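Long-range contact in putative amidohydrolase (Unidentified, PDB 3MKV), which probably acts as a zinc-dependent prolidase of the amidohydrolase superfamily, hydrolysing dipeptides that end in proline: residues 3-15 and 23-37. Residues are numbered along the deposited sequence; the frame is centred on the assembly and turned at random. Where two conformers were deposited one is given.
Sequences LTTFLFRNGALLD and QGFEILIEDGFIREV
Phe-6 and Phe-8 pair with Ile-29 and Ile-27 through two antiparallel hydrogen-bonded pairs, joining strands 5-9 and 25-30 at 163°, nearly antiparallel. They are neighbours in the small beta-sandwich domain, built from both ends of the chain, that amidohydrolases of this kind carry beside the catalytic TIM barrel. The Phe-6/Ile-29 pair is the tighter, Phe-6 N to Ile-29 O measuring 2.6 Å; the Phe-8/Ile-27 pair is longer, with Ile-27 N 3.1 Å from Phe-8 O. Beyond the pairing, a type I' turn from Glu-30 to Phe-33 leads into strand 33-37, where Arg-35 and Glu-36 form a classic beta bulge opposite Leu-28. On one face, Ile-29 CD1 meets the edge of the Phe-8 ring, 3.9 Å from CD2, while Ile-27 CD1 lies against Phe-8 CB. Ile-57 and Met-405 extend this apolar layer. Past the corner at Asn-10 and Gly-11, Leu-13 spreads its two methyls: CD1 rests against Ile-27 CD1, and CD2 touches both Phe-25 CB and Val-37 CG1, 3.9 Å from the latter. Its CG stands opposite the backbone N (chi1 178°), which carries the fork to those residues. On the other face, Thr-5 CG2 packs 3.7 Å from Leu-28 CD1. In one of its two conformers Arg-9 runs beside Glu-26, but the charged end of Glu-26 binds elsewhere, OE2 taking the Ile-42 N-H.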
loop_
_atom_site.group_PDB
_atom_site.type_symbol
_atom_site.label_atom_id
_atom_site.label_comp_id
_atom_site.label_asym_id
_atom_site.label_seq_id
_atom_site.Cartn_x
_atom_site.Cartn_y
_atom_site.Cartn_z
ATOM N N LEU A 3 38.669 12.745 -41.909
ATOM C CA LEU A 3 38.089 12.988 -43.262
ATOM C C LEU A 3 37.704 11.695 -43.981
ATOM O O LEU A 3 38.519 11.101 -44.692
ATOM C CB LEU A 3 39.064 13.777 -44.139
ATOM C CG LEU A 3 39.240 15.273 -43.878
ATOM C CD1 LEU A 3 40.044 15.902 -45.015
ATOM C CD2 LEU A 3 37.888 15.958 -43.718
ATOM N N THR A 4 36.460 11.265 -43.794
ATOM C CA THR A 4 35.915 10.171 -44.582
ATOM C C THR A 4 34.930 10.766 -45.578
ATOM O O THR A 4 33.772 11.019 -45.251
ATOM C CB THR A 4 35.227 9.129 -43.705
ATOM O OG1 THR A 4 34.877 7.992 -44.502
ATOM C CG2 THR A 4 33.988 9.720 -43.058
ATOM N N THR A 5 35.408 10.987 -46.798
ATOM C CA THR A 5 34.736 11.861 -47.750
ATOM C C THR A 5 34.062 11.120 -48.904
ATOM O O THR A 5 34.464 10.019 -49.267
ATOM C CB THR A 5 35.731 12.897 -48.315
ATOM O OG1 THR A 5 36.267 13.678 -47.236
ATOM C CG2 THR A 5 35.056 13.813 -49.314
ATOM N N PHE A 6 33.023 11.734 -49.464
ATOM C CA PHE A 6 32.308 11.169 -50.602
ATOM C C PHE A 6 31.910 12.263 -51.590
ATOM O O PHE A 6 31.537 13.377 -51.199
ATOM C CB PHE A 6 31.060 10.406 -50.153
ATOM C CG PHE A 6 31.356 9.176 -49.355
ATOM C CD1 PHE A 6 31.348 7.928 -49.954
ATOM C CD2 PHE A 6 31.640 9.263 -47.999
ATOM C CE1 PHE A 6 31.617 6.786 -49.216
ATOM C CE2 PHE A 6 31.916 8.124 -47.255
ATOM C CZ PHE A 6 31.904 6.884 -47.864
ATOM N N LEU A 7 32.001 11.935 -52.872
ATOM C CA LEU A 7 31.606 12.867 -53.912
ATOM C C LEU A 7 30.670 12.206 -54.921
ATOM O O LEU A 7 31.079 11.355 -55.718
ATOM C CB LEU A 7 32.834 13.466 -54.605
ATOM C CG LEU A 7 32.503 14.610 -55.565
ATOM C CD1 LEU A 7 33.696 15.527 -55.754
ATOM C CD2 LEU A 7 32.038 14.060 -56.901
ATOM N N PHE A 8 29.403 12.594 -54.853
ATOM C CA PHE A 8 28.408 12.158 -55.815
ATOM C C PHE A 8 28.575 12.959 -57.095
ATOM O O PHE A 8 28.649 14.191 -57.056
ATOM C CB PHE A 8 27.010 12.367 -55.247
ATOM C CG PHE A 8 26.681 11.452 -54.102
ATOM C CD1 PHE A 8 25.988 10.273 -54.320
ATOM C CD2 PHE A 8 27.058 11.772 -52.810
ATOM C CE1 PHE A 8 25.678 9.431 -53.272
ATOM C CE2 PHE A 8 26.756 10.933 -51.762
ATOM C CZ PHE A 8 26.067 9.761 -51.992
ATOM N N ARG A 9 28.643 12.270 -58.225
ATOM C CA ARG A 9 28.873 12.893 -59.521
ATOM C C ARG A 9 28.042 12.242 -60.640
ATOM O O ARG A 9 27.737 11.071 -60.579
ATOM C CB ARG A 9 30.364 12.793 -59.860
ATOM C CG ARG A 9 30.819 13.656 -61.023
ATOM C CD ARG A 9 32.285 13.401 -61.370
ATOM N NE ARG A 9 32.505 12.060 -61.910
ATOM C CZ ARG A 9 32.127 11.671 -63.125
ATOM N NH1 ARG A 9 32.371 10.429 -63.534
ATOM N NH2 ARG A 9 31.505 12.524 -63.931
ATOM N N ASN A 10 27.753 12.996 -61.685
ATOM C CA ASN A 10 27.083 12.452 -62.866
ATOM C C ASN A 10 25.638 11.975 -62.668
ATOM O O ASN A 10 25.251 10.904 -63.160
ATOM C CB ASN A 10 27.910 11.314 -63.454
ATOM C CG ASN A 10 27.692 11.154 -64.940
ATOM O OD1 ASN A 10 27.701 12.139 -65.685
ATOM N ND2 ASN A 10 27.491 9.916 -65.385
ATOM N N GLY A 11 24.834 12.776 -61.974
ATOM C CA GLY A 11 23.433 12.431 -61.769
ATOM C C GLY A 11 22.488 13.619 -61.749
ATOM O O GLY A 11 22.912 14.778 -61.787
ATOM N N ALA A 12 21.194 13.323 -61.703
ATOM C CA ALA A 12 20.189 14.344 -61.491
ATOM C C ALA A 12 20.074 14.571 -59.991
ATOM O O ALA A 12 20.298 13.654 -59.205
ATOM C CB ALA A 12 18.856 13.904 -62.069
ATOM N N LEU A 13 19.742 15.797 -59.604
ATOM C CA LEU A 13 19.573 16.153 -58.206
ATOM C C LEU A 13 18.131 16.525 -57.980
ATOM O O LEU A 13 17.584 17.341 -58.709
ATOM C CB LEU A 13 20.449 17.347 -57.840
ATOM C CG LEU A 13 20.306 17.845 -56.405
ATOM C CD1 LEU A 13 20.472 16.688 -55.432
ATOM C CD2 LEU A 13 21.308 18.937 -56.116
ATOM N N LEU A 14 17.512 15.915 -56.976
ATOM C CA LEU A 14 16.141 16.247 -56.618
ATOM C C LEU A 14 16.163 17.258 -55.482
ATOM O O LEU A 14 16.599 16.953 -54.369
ATOM C CB LEU A 14 15.384 14.991 -56.207
ATOM C CG LEU A 14 13.859 15.067 -56.164
ATOM C CD1 LEU A 14 13.287 13.658 -56.077
ATOM C CD2 LEU A 14 13.369 15.944 -55.004
ATOM N N ASP A 15 15.735 18.474 -55.796
ATOM C CA ASP A 15 15.633 19.547 -54.829
ATOM C C ASP A 15 14.146 19.773 -54.644
ATOM O O ASP A 15 13.478 20.333 -55.521
ATOM C CB ASP A 15 16.317 20.813 -55.348
ATOM C CG ASP A 15 16.375 21.920 -54.300
ATOM O OD1 ASP A 15 15.370 22.118 -53.587
ATOM O OD2 ASP A 15 17.422 22.595 -54.191
ATOM N N GLN A 23 20.092 19.117 -63.255
ATOM C CA GLN A 23 21.168 18.350 -63.868
ATOM C C GLN A 23 22.498 19.068 -63.700
ATOM O O GLN A 23 22.532 20.290 -63.583
ATOM C CB GLN A 23 20.878 18.126 -65.345
ATOM C CG GLN A 23 21.076 16.685 -65.776
ATOM C CD GLN A 23 19.823 15.848 -65.594
ATOM O OE1 GLN A 23 18.698 16.362 -65.650
ATOM N NE2 GLN A 23 20.009 14.548 -65.388
ATOM N N GLY A 24 23.589 18.305 -63.657
ATOM C CA GLY A 24 24.929 18.893 -63.635
ATOM C C GLY A 24 25.465 19.364 -62.294
ATOM O O GLY A 24 26.370 20.198 -62.241
ATOM N N PHE A 25 24.927 18.830 -61.201
ATOM C CA PHE A 25 25.465 19.138 -59.874
ATOM C C PHE A 25 26.382 18.048 -59.336
ATOM O O PHE A 25 26.293 16.880 -59.719
ATOM C CB PHE A 25 24.344 19.390 -58.867
ATOM C CG PHE A 25 23.710 20.740 -58.999
ATOM C CD1 PHE A 25 24.205 21.821 -58.283
ATOM C CD2 PHE A 25 22.617 20.928 -59.839
ATOM C CE1 PHE A 25 23.626 23.074 -58.406
ATOM C CE2 PHE A 25 22.035 22.172 -59.966
ATOM C CZ PHE A 25 22.540 23.251 -59.249
ATOM N N GLU A 26 27.270 18.451 -58.438
ATOM C CA GLU A 26 28.078 17.505 -57.693
ATOM C C GLU A 26 27.898 17.776 -56.198
ATOM O O GLU A 26 27.696 18.929 -55.785
ATOM C CB GLU A 26 29.547 17.611 -58.106
ATOM C CG GLU A 26 29.809 17.161 -59.545
ATOM C CD GLU A 26 31.292 17.048 -59.866
ATOM O OE1 GLU A 26 31.627 16.403 -60.880
ATOM O OE2 GLU A 26 32.124 17.599 -59.111
ATOM N N ILE A 27 27.949 16.719 -55.390
ATOM C CA ILE A 27 27.725 16.864 -53.959
ATOM C C ILE A 27 28.926 16.363 -53.167
ATOM O O ILE A 27 29.421 15.262 -53.394
ATOM C CB ILE A 27 26.448 16.120 -53.513
ATOM C CG1 ILE A 27 25.341 16.285 -54.557
ATOM C CG2 ILE A 27 25.983 16.629 -52.158
ATOM C CD1 ILE A 27 24.244 15.256 -54.449
ATOM N N LEU A 28 29.402 17.189 -52.244
ATOM C CA LEU A 28 30.561 16.838 -51.438
ATOM C C LEU A 28 30.146 16.485 -50.015
ATOM O O LEU A 28 29.718 17.346 -49.251
ATOM C CB LEU A 28 31.566 17.985 -51.416
ATOM C CG LEU A 28 32.828 17.758 -50.578
ATOM C CD1 LEU A 28 33.706 16.673 -51.191
ATOM C CD2 LEU A 28 33.600 19.056 -50.431
ATOM N N ILE A 29 30.268 15.206 -49.675
ATOM C CA ILE A 29 29.949 14.728 -48.342
ATOM C C ILE A 29 31.220 14.407 -47.583
ATOM O O ILE A 29 32.095 13.715 -48.099
ATOM C CB ILE A 29 29.101 13.446 -48.399
ATOM C CG1 ILE A 29 27.686 13.780 -48.864
ATOM C CG2 ILE A 29 29.100 12.739 -47.040
ATOM C CD1 ILE A 29 27.675 14.555 -50.147
ATOM N N GLU A 30 31.321 14.904 -46.357
ATOM C CA GLU A 30 32.418 14.499 -45.492
ATOM C C GLU A 30 32.063 14.623 -44.014
ATOM O O GLU A 30 31.539 15.647 -43.569
ATOM C CB GLU A 30 33.688 15.281 -45.819
ATOM C CG GLU A 30 33.628 16.739 -45.440
ATOM C CD GLU A 30 34.806 17.510 -45.987
ATOM O OE1 GLU A 30 34.974 17.539 -47.227
ATOM O OE2 GLU A 30 35.562 18.087 -45.177
ATOM N N ASP A 31 32.347 13.560 -43.268
ATOM C CA ASP A 31 32.077 13.520 -41.831
ATOM C C ASP A 31 30.608 13.746 -41.467
ATOM O O ASP A 31 30.288 14.543 -40.580
ATOM C CB ASP A 31 32.965 14.517 -41.087
ATOM C CG ASP A 31 34.388 14.027 -40.939
ATOM O OD1 ASP A 31 35.228 14.808 -40.448
ATOM O OD2 ASP A 31 34.670 12.864 -41.310
ATOM N N GLY A 32 29.720 13.043 -42.162
ATOM C CA GLY A 32 28.308 13.052 -41.818
ATOM C C GLY A 32 27.472 14.152 -42.440
ATOM O O GLY A 32 26.248 14.082 -42.419
ATOM N N PHE A 33 28.115 15.167 -43.000
ATOM C CA PHE A 33 27.369 16.319 -43.502
ATOM C C PHE A 33 27.613 16.639 -44.970
ATOM O O PHE A 33 28.677 16.344 -45.515
ATOM C CB PHE A 33 27.665 17.553 -42.652
ATOM C CG PHE A 33 27.206 17.429 -41.238
ATOM C CD1 PHE A 33 25.942 17.857 -40.868
ATOM C CD2 PHE A 33 28.032 16.872 -40.272
ATOM C CE1 PHE A 33 25.510 17.742 -39.556
ATOM C CE2 PHE A 33 27.608 16.752 -38.955
ATOM C CZ PHE A 33 26.345 17.190 -38.596
ATOM N N ILE A 34 26.607 17.236 -45.601
ATOM C CA ILE A 34 26.760 17.808 -46.930
ATOM C C ILE A 34 27.659 19.037 -46.833
ATOM O O ILE A 34 27.402 19.939 -46.037
ATOM C CB ILE A 34 25.415 18.257 -47.511
ATOM C CG1 ILE A 34 24.426 17.087 -47.543
ATOM C CG2 ILE A 34 25.627 18.911 -48.868
ATOM C CD1 ILE A 34 25.026 15.820 -48.063
ATOM N N ARG A 35 28.707 19.074 -47.644
ATOM C CA ARG A 35 29.705 20.125 -47.540
ATOM C C ARG A 35 29.546 21.130 -48.676
ATOM O O ARG A 35 29.583 22.343 -48.457
ATOM C CB ARG A 35 31.110 19.519 -47.547
ATOM C CG ARG A 35 32.219 20.510 -47.255
ATOM C CD ARG A 35 32.270 20.878 -45.777
ATOM N NE ARG A 35 32.664 22.272 -45.592
ATOM C CZ ARG A 35 32.943 22.828 -44.416
ATOM N NH1 ARG A 35 32.892 22.106 -43.301
ATOM N NH2 ARG A 35 33.285 24.110 -44.356
ATOM N N GLU A 36 29.363 20.617 -49.887
ATOM C CA GLU A 36 29.176 21.467 -51.052
ATOM C C GLU A 36 28.168 20.860 -52.013
ATOM O O GLU A 36 28.050 19.638 -52.128
ATOM C CB GLU A 36 30.501 21.703 -51.777
ATOM C CG GLU A 36 31.542 22.451 -50.958
ATOM C CD GLU A 36 32.921 22.432 -51.606
ATOM O OE1 GLU A 36 33.923 22.332 -50.862
ATOM O OE2 GLU A 36 32.999 22.505 -52.856
ATOM N N VAL A 37 27.442 21.733 -52.699
ATOM C CA VAL A 37 26.467 21.323 -53.690
ATOM C C VAL A 37 26.502 22.341 -54.831
ATOM O O VAL A 37 25.759 23.326 -54.812
ATOM C CB VAL A 37 25.044 21.266 -53.080
ATOM C CG1 VAL A 37 24.025 20.821 -54.120
ATOM C CG2 VAL A 37 25.013 20.344 -51.867
HETATM O O HOH W 1 30.700 11.263 -43.654
#